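Local coordinates for protein-L-isoaspartate(D-aspartate) O-methyltransferase (Sulfolobus tokodaii, PDB 1VBF), which probably catalyses the methyl esterification of L-isoaspartyl residues in damaged proteins with S-adenosyl-L-methionine as methyl donor, a step in protein repair, at residues Y84-A89 / S113-I118; K70-L75 / E90-V95; T79-Y84 / Y105-K110. All blocks are in the same frame, centred on the assembly; numbering follows the deposited sequence.

Overall arrangement
After its N-terminal helices the chain lays down strand 73-77, helix 83-91, strand 94-99, helix 102-109 and edge strand 118-122, the first half of a Rossmann-like methyltransferase sheet. Contact 2 closes the first loop, pairing the start of strand 73-77 with the turn that leads from helix 83-91 into strand 94-99. Contact 3 sets the glycine-rich turn before helix 83-91 against helix 102-109. Contact 1 closes last, bringing the loop before strand 118-122 to the same helix 83-91. No contact nests within another: every pair crosses along the chain. Contacts 1 and 2 touch through Y115 with E90 and N117 with D93, while contacts 1 and 3 share Y84.

Contact 1: Y84-A89 / S113-I118; sequences YTALIA and SYYNNI
In the Rossmann-like fold of this methyltransferase, helix 83-91 is the crossover between two parallel strands, and its flank receives the loop that leads into edge strand 118-122. The packing is tightest round A89, whose CB points at the loop and is met by three side chains. The Y115 ring brings CD1 to 3.6 Å from A89 CB, I118 lays its CD1 3.5 Å from the same methyl, and N117 OD1 comes to 3.4 Å from A89 CB. Alanine suits the place because a longer side chain would run into them. A86 CB lies 3.7 Å from Y115 CE2, so the tyrosine rests along two alanines one turn apart on the helix surface. T85 adds its methyl, CG2 being 3.7 Å from I118 CG2 where the two side chains cross obliquely; its hydroxyl turns instead to E76. These three helix residues are buried.

The loop side is the more open one: Y115, N117 and I118 remain partly exposed, and Y114, whose CD2 sits above one face of the Y115 ring, offset toward its rim, is exposed. Tyrosine fits this border, with carbon against the alanines and its OH hydrogen-bonded to E90. Asparagine fits the end of the helix, where its amide can serve main-chain carbonyls. N117 has CG in the crowded position between backbone N and carbonyl carbon (chi1 68°), and ND2 also bonds to D93 O. Its bond to the helix runs from N117 ND2 to A89 O, 3.0 Å long and nearly straight at 167°, arriving in the carbonyl plane on a lone pair.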
# COMPACT_ATOMS: atom_id res chain seq x y z
N TYR B 84 -33.27 10.55 15.25
CA TYR B 84 -33.39 9.23 15.84
C TYR B 84 -33.82 9.38 17.30
O TYR B 84 -34.42 8.46 17.89
CB TYR B 84 -32.07 8.43 15.75
CG TYR B 84 -31.64 8.13 14.33
CD1 TYR B 84 -30.56 8.79 13.77
CD2 TYR B 84 -32.36 7.24 13.53
CE1 TYR B 84 -30.20 8.59 12.46
CE2 TYR B 84 -32.00 7.02 12.20
CZ TYR B 84 -30.92 7.70 11.68
OH TYR B 84 -30.54 7.50 10.38
N THR B 85 -33.52 10.55 17.87
CA THR B 85 -33.89 10.81 19.25
C THR B 85 -35.41 10.84 19.27
O THR B 85 -36.04 10.13 20.05
CB THR B 85 -33.31 12.15 19.74
OG1 THR B 85 -31.99 12.32 19.22
CG2 THR B 85 -33.24 12.18 21.27
N ALA B 86 -36.01 11.64 18.38
CA ALA B 86 -37.47 11.70 18.28
C ALA B 86 -38.13 10.29 18.16
O ALA B 86 -39.04 9.99 18.93
CB ALA B 86 -37.89 12.56 17.09
N LEU B 87 -37.68 9.45 17.22
CA LEU B 87 -38.25 8.11 17.06
C LEU B 87 -38.21 7.27 18.33
O LEU B 87 -39.12 6.48 18.58
CB LEU B 87 -37.52 7.34 15.95
CG LEU B 87 -37.51 7.90 14.52
CD1 LEU B 87 -36.72 6.94 13.63
CD2 LEU B 87 -38.93 8.09 13.97
N ILE B 88 -37.16 7.42 19.14
CA ILE B 88 -37.07 6.67 20.38
C ILE B 88 -38.07 7.23 21.41
O ILE B 88 -38.81 6.50 22.08
CB ILE B 88 -35.63 6.74 20.95
CG1 ILE B 88 -34.65 6.18 19.91
CG2 ILE B 88 -35.52 5.93 22.27
CD1 ILE B 88 -33.21 6.30 20.32
N ALA B 89 -38.08 8.55 21.53
CA ALA B 89 -38.97 9.25 22.44
C ALA B 89 -40.43 8.83 22.21
O ALA B 89 -41.22 8.70 23.15
CB ALA B 89 -38.82 10.75 22.24
N SER B 113 -38.65 20.25 20.81
CA SER B 113 -39.57 20.89 21.74
C SER B 113 -40.85 20.09 21.96
O SER B 113 -41.31 19.92 23.09
CB SER B 113 -39.91 22.29 21.24
OG SER B 113 -40.46 22.21 19.94
N TYR B 114 -41.43 19.60 20.88
CA TYR B 114 -42.65 18.80 20.95
C TYR B 114 -42.56 17.63 21.92
O TYR B 114 -43.55 16.97 22.22
CB TYR B 114 -42.96 18.26 19.55
CG TYR B 114 -43.95 17.12 19.53
CD1 TYR B 114 -45.31 17.33 19.77
CD2 TYR B 114 -43.52 15.82 19.23
CE1 TYR B 114 -46.23 16.26 19.71
CE2 TYR B 114 -44.43 14.75 19.18
CZ TYR B 114 -45.77 14.97 19.41
OH TYR B 114 -46.66 13.92 19.34
N TYR B 115 -41.37 17.34 22.42
CA TYR B 115 -41.25 16.20 23.31
C TYR B 115 -41.02 16.61 24.75
O TYR B 115 -40.37 17.62 25.02
CB TYR B 115 -40.10 15.28 22.82
CG TYR B 115 -40.38 14.60 21.49
CD1 TYR B 115 -41.10 13.40 21.44
CD2 TYR B 115 -39.98 15.19 20.29
CE1 TYR B 115 -41.44 12.81 20.21
CE2 TYR B 115 -40.32 14.63 19.05
CZ TYR B 115 -41.05 13.43 19.02
OH TYR B 115 -41.44 12.86 17.82
N ASN B 116 -41.56 15.84 25.68
CA ASN B 116 -41.39 16.15 27.08
C ASN B 116 -40.71 15.00 27.81
O ASN B 116 -40.70 14.94 29.04
CB ASN B 116 -42.76 16.43 27.70
CG ASN B 116 -43.48 15.17 28.21
OD1 ASN B 116 -43.46 14.11 27.56
ND2 ASN B 116 -44.13 15.29 29.36
N ASN B 117 -40.12 14.07 27.05
CA ASN B 117 -39.46 12.93 27.65
C ASN B 117 -38.04 12.70 27.15
O ASN B 117 -37.54 11.57 27.19
CB ASN B 117 -40.30 11.65 27.46
CG ASN B 117 -40.37 11.20 26.01
OD1 ASN B 117 -40.24 12.00 25.08
ND2 ASN B 117 -40.58 9.90 25.82
N ILE B 118 -37.40 13.79 26.73
CA ILE B 118 -36.03 13.75 26.22
C ILE B 118 -35.10 14.72 26.97
O ILE B 118 -35.22 15.94 26.83
CB ILE B 118 -35.97 14.14 24.72
CG1 ILE B 118 -36.90 13.26 23.89
CG2 ILE B 118 -34.55 14.04 24.21
CD1 ILE B 118 -36.97 13.74 22.43

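Contact 2: K70-L75 / E90-V95; sequences KGQKVL and EIVDKV
V74 N donates to K94 O over 3.0 Å, and K94 N in turn donates to Q72 O over 3.2 Å, so K94 bonds the residues before and after K73 in the parallel manner. Both bonds lie in the plane of the accepting carbonyl. Q72 O also takes a weak bond from D93 N, bent to 126°. Beside this ladder V92 fits between two side chains of the other segment: its CG2 lies against Q72 CB, crossing that chain at about a right angle, and stands 3.5 Å from V74 CG2. Replacing V92 by an alanine removes CG1 and CG2, and would probably loosen the turn's hold on Q72 and V74. At the outer end G71 CA comes 3.5 Å from D93 CB, and the positive phi of G71 (60°) is easiest for a residue without a side chain.

The pairing belongs to a right-handed beta-alpha-beta crossover: strand 73-77, helix 83-91, then strand 94-99 alongside the first, as in Rossmann-like methyltransferases. V74 and V95 lie on the face that helix 83-91 packs on, where I88 touches both valines; branched apolar residues suit a strand buried in this way. K73 and K94 lie on the other face, where long chains can carry their charges outward.

Further out, K73 NZ forms a salt bridge with E132, and the backbone N of K73 is hydrogen-bonded to OD2 of D136 on adjoining strand 135-140. The extended chain of Q72 is fixed at its end by OE1, which accepts a hydrogen bond from H69 N.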
# COMPACT_ATOMS: atom_id res chain seq x y z
N LYS B 70 -42.51 0.17 25.22
CA LYS B 70 -43.08 1.02 26.27
C LYS B 70 -42.30 0.99 27.57
O LYS B 70 -41.76 -0.03 27.96
CB LYS B 70 -44.50 0.59 26.64
CG LYS B 70 -45.49 0.38 25.51
CD LYS B 70 -46.76 -0.31 26.04
CE LYS B 70 -47.75 -0.64 24.92
NZ LYS B 70 -48.95 -1.39 25.43
N GLY B 71 -42.28 2.13 28.24
CA GLY B 71 -41.63 2.23 29.53
C GLY B 71 -40.16 1.94 29.72
O GLY B 71 -39.76 1.56 30.81
N GLN B 72 -39.35 2.11 28.68
CA GLN B 72 -37.92 1.88 28.87
C GLN B 72 -37.23 3.24 29.05
O GLN B 72 -37.79 4.30 28.74
CB GLN B 72 -37.30 1.17 27.66
CG GLN B 72 -37.89 -0.17 27.31
CD GLN B 72 -37.20 -0.81 26.11
OE1 GLN B 72 -37.15 -0.24 25.02
NE2 GLN B 72 -36.69 -2.01 26.31
N LYS B 73 -36.01 3.20 29.58
CA LYS B 73 -35.22 4.40 29.74
C LYS B 73 -34.08 4.12 28.77
O LYS B 73 -33.38 3.11 28.91
CB LYS B 73 -34.68 4.52 31.16
CG LYS B 73 -34.26 5.93 31.53
CD LYS B 73 -33.93 5.98 33.00
CE LYS B 73 -33.84 7.39 33.53
NZ LYS B 73 -33.78 7.33 35.01
N VAL B 74 -33.90 5.01 27.80
CA VAL B 74 -32.87 4.82 26.79
C VAL B 74 -31.80 5.89 26.78
O VAL B 74 -32.11 7.08 26.78
CB VAL B 74 -33.52 4.78 25.38
CG1 VAL B 74 -32.45 4.71 24.29
CG2 VAL B 74 -34.50 3.61 25.31
N LEU B 75 -30.55 5.46 26.78
CA LEU B 75 -29.43 6.40 26.72
C LEU B 75 -28.95 6.41 25.27
O LEU B 75 -28.70 5.34 24.70
CB LEU B 75 -28.29 5.94 27.64
CG LEU B 75 -26.99 6.73 27.46
CD1 LEU B 75 -27.16 8.13 28.01
CD2 LEU B 75 -25.83 6.03 28.15
N GLU B 90 -40.80 8.63 20.95
CA GLU B 90 -42.15 8.20 20.62
C GLU B 90 -42.50 6.84 21.24
O GLU B 90 -43.62 6.62 21.67
CB GLU B 90 -42.29 8.08 19.11
CG GLU B 90 -42.18 9.39 18.35
CD GLU B 90 -43.49 10.18 18.34
OE1 GLU B 90 -44.57 9.56 18.47
OE2 GLU B 90 -43.42 11.42 18.16
N ILE B 91 -41.54 5.94 21.33
CA ILE B 91 -41.81 4.61 21.82
C ILE B 91 -41.61 4.44 23.30
O ILE B 91 -42.42 3.83 24.01
CB ILE B 91 -40.86 3.58 21.10
CG1 ILE B 91 -41.01 3.69 19.59
CG2 ILE B 91 -41.06 2.15 21.65
CD1 ILE B 91 -39.89 3.03 18.85
N VAL B 92 -40.48 4.96 23.74
CA VAL B 92 -40.02 4.80 25.10
C VAL B 92 -40.57 5.77 26.17
O VAL B 92 -41.16 6.80 25.86
CB VAL B 92 -38.46 4.80 25.05
CG1 VAL B 92 -37.88 5.88 25.93
CG2 VAL B 92 -37.95 3.41 25.42
N ASP B 93 -40.37 5.42 27.44
CA ASP B 93 -40.82 6.29 28.52
C ASP B 93 -39.95 7.54 28.52
O ASP B 93 -40.41 8.63 28.19
CB ASP B 93 -40.71 5.59 29.87
CG ASP B 93 -41.16 6.48 31.01
OD1 ASP B 93 -40.89 6.18 32.19
OD2 ASP B 93 -41.79 7.51 30.70
N LYS B 94 -38.68 7.36 28.87
CA LYS B 94 -37.72 8.47 28.91
C LYS B 94 -36.45 8.25 28.09
O LYS B 94 -35.97 7.13 27.94
CB LYS B 94 -37.34 8.78 30.36
CG LYS B 94 -38.32 9.70 31.02
CD LYS B 94 -38.36 9.48 32.51
CE LYS B 94 -39.77 9.72 33.05
NZ LYS B 94 -39.96 9.06 34.38
N VAL B 95 -35.90 9.35 27.57
CA VAL B 95 -34.70 9.30 26.76
C VAL B 95 -33.65 10.32 27.20
O VAL B 95 -33.93 11.52 27.20
CB VAL B 95 -35.03 9.59 25.27
CG1 VAL B 95 -33.78 9.62 24.45
CG2 VAL B 95 -35.94 8.54 24.74

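Contact 3: T79-Y84 / Y105-K110; sequences TGIGYY and YNYASK
This is a small, buried van der Waals contact between the glycine-rich turn that follows strand 73-77 and one side of helix 102-109. Such a turn is a hallmark of S-adenosylmethionine-dependent methyltransferases, and in relatives it borders the cofactor pocket. Residues T79 to G82 form a type II' beta turn, closed by G82 N to T79 O at 3.1 Å. G80 holds the second position with phi 61° and psi -134°, a conformation that glycine adopts readily. The turn offers G80 O to the helix, and A108 CB approaches that oxygen to 3.4 Å. Alanine suits this spot because its single methyl lets the turn come close, the CA atoms of I81 and A108 being 5.3 Å apart. G82, at the N-cap of helix 83-91, must also stay bare: a CB there would point at A108 and press on the preceding carbonyl.

Beside this, I81 and Y107 lie side by side, pointing the same way. I81 places CG2 3.7 Å from Y107 CE2, its first torsion (chi1 69°) leaving this branch anti to the carbonyl carbon and beside the backbone N. Tyrosine supplies aromatic carbon, met obliquely by I81 CG2, while its OH is hydrogen-bonded to F28 O. T79 turns CG2 loosely to A108 CB, 4.4 Å away, and its OG1 bonds to S97 OG.

Around the contact, Y107 packs on P30 and on N32 of a neighbouring subunit. G80 N bonds to E99 of strand 94-99 and T79 touches L120 of strand 118-122, while A108 brings in helix 102-109 and G82 leads into helix 83-91.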
# COMPACT_ATOMS: atom_id res chain seq x y z
N THR B 79 -26.54 12.83 19.98
CA THR B 79 -27.80 13.43 19.56
C THR B 79 -27.86 13.85 18.10
O THR B 79 -28.81 13.52 17.39
CB THR B 79 -28.15 14.66 20.45
OG1 THR B 79 -28.14 14.26 21.82
CG2 THR B 79 -29.54 15.20 20.11
N GLY B 80 -26.85 14.57 17.64
CA GLY B 80 -26.87 14.99 16.25
C GLY B 80 -28.06 15.87 15.97
O GLY B 80 -28.35 16.77 16.76
N ILE B 81 -28.77 15.63 14.86
CA ILE B 81 -29.92 16.44 14.48
C ILE B 81 -31.21 16.08 15.19
O ILE B 81 -32.25 16.63 14.89
CB ILE B 81 -30.16 16.39 12.97
CG1 ILE B 81 -30.66 15.00 12.56
CG2 ILE B 81 -28.89 16.75 12.22
CD1 ILE B 81 -31.09 14.91 11.10
N GLY B 82 -31.16 15.14 16.12
CA GLY B 82 -32.35 14.79 16.88
C GLY B 82 -33.39 13.86 16.29
O GLY B 82 -34.30 13.44 17.02
N TYR B 83 -33.28 13.52 15.00
CA TYR B 83 -34.25 12.62 14.36
C TYR B 83 -34.38 11.22 14.99
O TYR B 83 -35.50 10.73 15.22
CB TYR B 83 -33.93 12.47 12.89
CG TYR B 83 -34.77 11.42 12.23
CD1 TYR B 83 -36.13 11.64 12.01
CD2 TYR B 83 -34.25 10.19 11.89
CE1 TYR B 83 -36.97 10.63 11.46
CE2 TYR B 83 -35.07 9.15 11.35
CZ TYR B 83 -36.42 9.38 11.13
OH TYR B 83 -37.22 8.39 10.58
N TYR B 84 -33.27 10.55 15.25
CA TYR B 84 -33.39 9.23 15.84
C TYR B 84 -33.82 9.38 17.30
O TYR B 84 -34.42 8.46 17.89
CB TYR B 84 -32.07 8.43 15.75
CG TYR B 84 -31.64 8.13 14.33
CD1 TYR B 84 -30.56 8.79 13.77
CD2 TYR B 84 -32.36 7.24 13.53
CE1 TYR B 84 -30.20 8.59 12.46
CE2 TYR B 84 -32.00 7.02 12.20
CZ TYR B 84 -30.92 7.70 11.68
OH TYR B 84 -30.54 7.50 10.38
N TYR B 105 -25.35 20.62 19.26
CA TYR B 105 -26.21 20.70 20.44
C TYR B 105 -27.23 21.83 20.28
O TYR B 105 -28.41 21.70 20.62
CB TYR B 105 -25.35 20.98 21.68
CG TYR B 105 -26.11 21.16 22.98
CD1 TYR B 105 -26.74 20.09 23.58
CD2 TYR B 105 -26.23 22.42 23.57
CE1 TYR B 105 -27.48 20.26 24.74
CE2 TYR B 105 -26.96 22.59 24.73
CZ TYR B 105 -27.58 21.50 25.31
OH TYR B 105 -28.32 21.66 26.45
N ASN B 106 -26.74 22.95 19.75
CA ASN B 106 -27.57 24.11 19.53
C ASN B 106 -28.62 23.85 18.46
O ASN B 106 -29.81 24.08 18.67
CB ASN B 106 -26.72 25.32 19.12
CG ASN B 106 -25.79 25.80 20.24
OD1 ASN B 106 -26.10 25.67 21.42
ND2 ASN B 106 -24.65 26.38 19.86
N TYR B 107 -28.15 23.37 17.30
CA TYR B 107 -29.02 23.09 16.17
C TYR B 107 -30.22 22.23 16.55
O TYR B 107 -31.33 22.47 16.07
CB TYR B 107 -28.21 22.43 15.06
CG TYR B 107 -29.03 21.96 13.86
CD1 TYR B 107 -29.41 22.83 12.83
CD2 TYR B 107 -29.45 20.63 13.78
CE1 TYR B 107 -30.18 22.38 11.74
CE2 TYR B 107 -30.21 20.18 12.72
CZ TYR B 107 -30.57 21.04 11.70
OH TYR B 107 -31.31 20.51 10.68
N ALA B 108 -30.02 21.26 17.43
CA ALA B 108 -31.12 20.38 17.81
C ALA B 108 -31.99 20.81 18.98
O ALA B 108 -33.10 20.31 19.12
CB ALA B 108 -30.60 18.97 18.07
N SER B 109 -31.47 21.70 19.81
CA SER B 109 -32.18 22.22 21.00
C SER B 109 -33.64 22.59 20.74
O SER B 109 -34.56 22.25 21.50
CB SER B 109 -31.45 23.46 21.52
OG SER B 109 -31.49 24.49 20.55
N LYS B 110 -33.83 23.29 19.63
CA LYS B 110 -35.12 23.77 19.17
C LYS B 110 -36.01 22.70 18.48
O LYS B 110 -37.22 22.72 18.62
CB LYS B 110 -34.82 24.93 18.22
CG LYS B 110 -33.47 24.71 17.49
CD LYS B 110 -32.82 25.98 16.94
CE LYS B 110 -32.14 26.78 18.04
NZ LYS B 110 -31.42 27.97 17.50